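2-C-methyl-D-erythritol 4-phosphate cytidylyltransferase (Thermus thermophilus HB8, PDB 2PX7) probably catalyses the transfer of a cytidylyl group from CTP to 2-C-methyl-D-erythritol 4-phosphate, an early step of isoprenoid biosynthesis. Local coordinates at residues A136-L147 / R161-G172. Residues are numbered along the deposited sequence; the frame is centred on the assembly and turned at random.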
loop_
_atom_site.group_PDB
_atom_site.type_symbol
_atom_site.label_atom_id
_atom_site.label_comp_id
_atom_site.label_asym_id
_atom_site.label_seq_id
_atom_site.Cartn_x
_atom_site.Cartn_y
_atom_site.Cartn_z
ATOM N N ALA A 136 20.710 -0.159 13.409
ATOM C CA ALA A 136 19.469 -0.849 13.031
ATOM C C ALA A 136 18.542 0.188 12.431
ATOM O O ALA A 136 18.175 1.117 13.124
ATOM C CB ALA A 136 18.800 -1.511 14.258
ATOM N N ALA A 137 18.170 0.024 11.159
ATOM C CA ALA A 137 17.310 0.992 10.468
ATOM C C ALA A 137 16.394 0.325 9.447
ATOM O O ALA A 137 16.822 -0.524 8.648
ATOM C CB ALA A 137 18.147 2.070 9.793
ATOM N N VAL A 138 15.134 0.739 9.473
ATOM C CA VAL A 138 14.078 0.150 8.665
ATOM C C VAL A 138 13.290 1.235 7.882
ATOM O O VAL A 138 12.879 2.244 8.479
ATOM C CB VAL A 138 13.117 -0.629 9.615
ATOM C CG1 VAL A 138 11.892 -1.090 8.903
ATOM C CG2 VAL A 138 13.859 -1.819 10.241
ATOM N N PRO A 139 13.051 1.013 6.563
ATOM C CA PRO A 139 12.140 1.902 5.829
ATOM C C PRO A 139 10.667 1.601 6.093
ATOM O O PRO A 139 10.251 0.436 6.101
ATOM C CB PRO A 139 12.506 1.669 4.362
ATOM C CG PRO A 139 12.987 0.223 4.329
ATOM C CD PRO A 139 13.604 -0.050 5.694
ATOM N N VAL A 140 9.891 2.667 6.322
ATOM C CA VAL A 140 8.466 2.565 6.599
ATOM C C VAL A 140 7.664 3.543 5.727
ATOM O O VAL A 140 8.198 4.543 5.267
ATOM C CB VAL A 140 8.114 2.785 8.113
ATOM C CG1 VAL A 140 8.822 1.753 9.025
ATOM C CG2 VAL A 140 8.389 4.234 8.557
ATOM N N LEU A 141 6.397 3.213 5.468
ATOM C CA LEU A 141 5.475 4.125 4.790
ATOM C C LEU A 141 4.251 4.349 5.649
ATOM O O LEU A 141 3.843 3.449 6.400
ATOM C CB LEU A 141 5.013 3.559 3.438
ATOM C CG LEU A 141 5.920 3.552 2.206
ATOM C CD1 LEU A 141 5.133 2.965 1.066
ATOM C CD2 LEU A 141 6.411 4.929 1.822
ATOM N N PRO A 142 3.606 5.536 5.510
ATOM C CA PRO A 142 2.337 5.667 6.235
ATOM C C PRO A 142 1.317 4.713 5.615
ATOM O O PRO A 142 1.440 4.364 4.439
ATOM C CB PRO A 142 1.912 7.133 5.987
ATOM C CG PRO A 142 3.052 7.786 5.254
ATOM C CD PRO A 142 3.935 6.725 4.698
ATOM N N VAL A 143 0.340 4.285 6.403
ATOM C CA VAL A 143 -0.789 3.524 5.891
ATOM C C VAL A 143 -1.685 4.496 5.097
ATOM O O VAL A 143 -2.215 5.436 5.671
ATOM C CB VAL A 143 -1.590 2.853 7.034
ATOM C CG1 VAL A 143 -2.868 2.180 6.493
ATOM C CG2 VAL A 143 -0.717 1.830 7.786
ATOM N N PRO A 144 -1.853 4.265 3.780
ATOM C CA PRO A 144 -2.503 5.249 2.888
ATOM C C PRO A 144 -4.037 5.262 2.885
ATOM O O PRO A 144 -4.642 6.222 2.378
ATOM C CB PRO A 144 -2.002 4.827 1.510
ATOM C CG PRO A 144 -1.791 3.349 1.624
ATOM C CD PRO A 144 -1.432 3.052 3.051
ATOM N N ASP A 145 -4.652 4.214 3.433
ATOM C CA ASP A 145 -6.087 3.983 3.322
ATOM C C ASP A 145 -6.662 3.803 4.705
ATOM O O ASP A 145 -5.929 3.478 5.639
ATOM C CB ASP A 145 -6.368 2.690 2.547
ATOM C CG ASP A 145 -5.798 2.688 1.140
ATOM O OD1 ASP A 145 -5.954 3.689 0.403
ATOM O OD2 ASP A 145 -5.217 1.644 0.753
ATOM N N THR A 146 -7.968 3.973 4.840
ATOM C CA THR A 146 -8.641 3.582 6.066
ATOM C C THR A 146 -8.234 2.142 6.391
ATOM O O THR A 146 -8.213 1.264 5.529
ATOM C CB THR A 146 -10.180 3.749 5.969
ATOM O OG1 THR A 146 -10.478 5.133 5.788
ATOM C CG2 THR A 146 -10.903 3.271 7.252
ATOM N N LEU A 147 -7.874 1.938 7.647
ATOM C CA LEU A 147 -7.380 0.655 8.120
ATOM C C LEU A 147 -8.450 0.003 8.992
ATOM O O LEU A 147 -8.810 0.524 10.043
ATOM C CB LEU A 147 -6.051 0.863 8.888
ATOM C CG LEU A 147 -5.271 -0.351 9.425
ATOM C CD1 LEU A 147 -4.938 -1.386 8.329
ATOM C CD2 LEU A 147 -3.991 0.123 10.149
ATOM N N ARG A 161 -5.253 4.875 11.161
ATOM C CA ARG A 161 -4.153 4.586 10.231
ATOM C C ARG A 161 -2.899 5.444 10.485
ATOM O O ARG A 161 -1.771 5.049 10.142
ATOM C CB ARG A 161 -4.622 4.680 8.772
ATOM C CG ARG A 161 -5.186 6.043 8.382
ATOM C CD ARG A 161 -5.284 6.189 6.881
ATOM N NE ARG A 161 -5.520 7.579 6.519
ATOM C CZ ARG A 161 -4.565 8.442 6.190
ATOM N NH1 ARG A 161 -3.290 8.062 6.164
ATOM N NH2 ARG A 161 -4.885 9.694 5.895
ATOM N N GLU A 162 -3.103 6.601 11.110
ATOM C CA GLU A 162 -2.025 7.532 11.442
ATOM C C GLU A 162 -1.066 6.980 12.518
ATOM O O GLU A 162 0.076 7.405 12.617
ATOM C CB GLU A 162 -2.617 8.898 11.858
ATOM C CG GLU A 162 -3.853 8.826 12.808
ATOM C CD GLU A 162 -5.218 8.681 12.088
ATOM O OE1 GLU A 162 -5.262 8.498 10.856
ATOM O OE2 GLU A 162 -6.266 8.763 12.765
ATOM N N ALA A 163 -1.544 6.019 13.298
ATOM C CA ALA A 163 -0.781 5.368 14.352
ATOM C C ALA A 163 0.076 4.187 13.843
ATOM O O ALA A 163 0.836 3.598 14.612
ATOM C CB ALA A 163 -1.742 4.867 15.414
ATOM N N PHE A 164 -0.050 3.865 12.555
ATOM C CA PHE A 164 0.510 2.644 11.978
ATOM C C PHE A 164 1.374 2.930 10.767
ATOM O O PHE A 164 1.237 3.981 10.124
ATOM C CB PHE A 164 -0.604 1.665 11.602
ATOM C CG PHE A 164 -1.239 1.001 12.782
ATOM C CD1 PHE A 164 -0.686 -0.166 13.321
ATOM C CD2 PHE A 164 -2.377 1.548 13.374
ATOM C CE1 PHE A 164 -1.256 -0.778 14.421
ATOM C CE2 PHE A 164 -2.967 0.941 14.478
ATOM C CZ PHE A 164 -2.402 -0.227 15.010
ATOM N N ARG A 165 2.266 1.984 10.471
ATOM C CA ARG A 165 3.152 2.070 9.325
ATOM C C ARG A 165 3.178 0.737 8.580
ATOM O O ARG A 165 2.918 -0.322 9.159
ATOM C CB ARG A 165 4.579 2.438 9.765
ATOM C CG ARG A 165 4.740 3.755 10.501
ATOM C CD ARG A 165 4.252 4.970 9.688
ATOM N NE ARG A 165 4.480 6.191 10.442
ATOM C CZ ARG A 165 3.675 6.681 11.394
ATOM N NH1 ARG A 165 2.527 6.100 11.707
ATOM N NH2 ARG A 165 4.020 7.796 12.019
ATOM N N LEU A 166 3.468 0.813 7.287
ATOM C CA LEU A 166 3.808 -0.345 6.488
ATOM C C LEU A 166 5.330 -0.460 6.491
ATOM O O LEU A 166 6.035 0.504 6.164
ATOM C CB LEU A 166 3.275 -0.197 5.051
ATOM C CG LEU A 166 1.754 -0.050 4.938
ATOM C CD1 LEU A 166 1.341 0.201 3.513
ATOM C CD2 LEU A 166 1.043 -1.249 5.501
ATOM N N VAL A 167 5.826 -1.634 6.878
ATOM C CA VAL A 167 7.261 -1.878 6.962
ATOM C C VAL A 167 7.781 -2.443 5.643
ATOM O O VAL A 167 7.212 -3.409 5.100
ATOM C CB VAL A 167 7.582 -2.823 8.157
ATOM C CG1 VAL A 167 9.076 -3.041 8.289
ATOM C CG2 VAL A 167 7.031 -2.250 9.464
ATOM N N GLN A 168 8.862 -1.852 5.121
ATOM C CA GLN A 168 9.469 -2.339 3.871
ATOM C C GLN A 168 10.875 -2.876 4.127
ATOM O O GLN A 168 11.272 -3.060 5.277
ATOM C CB GLN A 168 9.534 -1.223 2.822
ATOM C CG GLN A 168 8.222 -0.437 2.650
ATOM C CD GLN A 168 8.329 0.550 1.536
ATOM O OE1 GLN A 168 9.156 1.456 1.575
ATOM N NE2 GLN A 168 7.522 0.367 0.514
ATOM N N THR A 169 11.602 -3.139 3.038
ATOM C CA THR A 169 13.011 -3.508 3.064
ATOM C C THR A 169 13.684 -2.671 1.955
ATOM O O THR A 169 12.989 -2.102 1.131
ATOM C CB THR A 169 13.253 -5.060 2.834
ATOM O OG1 THR A 169 13.010 -5.400 1.459
ATOM C CG2 THR A 169 12.362 -5.921 3.746
ATOM N N PRO A 170 15.029 -2.587 1.922
ATOM C CA PRO A 170 16.018 -3.285 2.761
ATOM C C PRO A 170 16.022 -2.805 4.211
ATOM O O PRO A 170 15.764 -1.621 4.484
ATOM C CB PRO A 170 17.356 -2.955 2.083
ATOM C CG PRO A 170 17.123 -1.647 1.378
ATOM C CD PRO A 170 15.671 -1.694 0.933
ATOM N N GLN A 171 16.308 -3.732 5.134
ATOM C CA GLN A 171 16.570 -3.382 6.531
ATOM C C GLN A 171 18.072 -3.479 6.813
ATOM O O GLN A 171 18.720 -4.452 6.411
ATOM C CB GLN A 171 15.751 -4.282 7.468
ATOM C CG GLN A 171 14.258 -4.368 7.070
ATOM C CD GLN A 171 13.377 -4.954 8.126
ATOM O OE1 GLN A 171 13.842 -5.580 9.100
ATOM N NE2 GLN A 171 12.071 -4.719 7.978
ATOM N N GLY A 172 18.623 -2.473 7.495
ATOM C CA GLY A 172 20.070 -2.331 7.654
ATOM C C GLY A 172 20.488 -2.520 9.097
ATOM O O GLY A 172 19.819 -2.059 9.997
HETATM O O HOH W 1 0.180 6.194 8.768
HETATM O O HOH W 2 -8.426 7.533 5.103
HETATM O O HOH W 3 -7.912 4.141 9.651
#
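Leu141 and Leu166 exchange backbone hydrogen bonds, each 2.8 Å from N to O, and Ala137 and Gly172 form a second antiparallel pair of the same kind. In the Leu141-Leu166 ladder Gln168 N also bonds Pro139 O at 2.9 Å; beyond it the register slips by two residues, taken up by residues 168-171 with the cis peptide before Pro170.

The side-chain hydrogen bond across the contact comes from Arg161. Its CG stands between backbone N and carbonyl carbon (chi1 59°), and the extended chain passes Asp145 O and brings NH1 within 2.9 Å of Val143 O, a bent bond (144° at the hydrogen) with Pro144 O over one guanidinium face. Cutting it back to an alanine would probably leave Val143 O without its guanidinium donor and residues 143-145 less firmly held. Water bridges Val143 N to Arg161 O, and another joins the backbone N atoms of Leu147 and Arg161.

Among apolar contacts, the CG1 methyls of Val138 and Val167 meet tightly at 3.5 Å. Leu147 CD2 lies 3.9 Å from Phe164 CD2, the two side chains crossing roughly at right angles, while Val143 CG2 packs on Phe164 CB.

Strand 136-142 thus runs out into the beta-arm typical of IspD and strand 165-174 returns from it, an example of neighbouring mixed-sheet strands prolonged into a dimerisation arm, which here carries Arg161, predicted to position the substrate MEP.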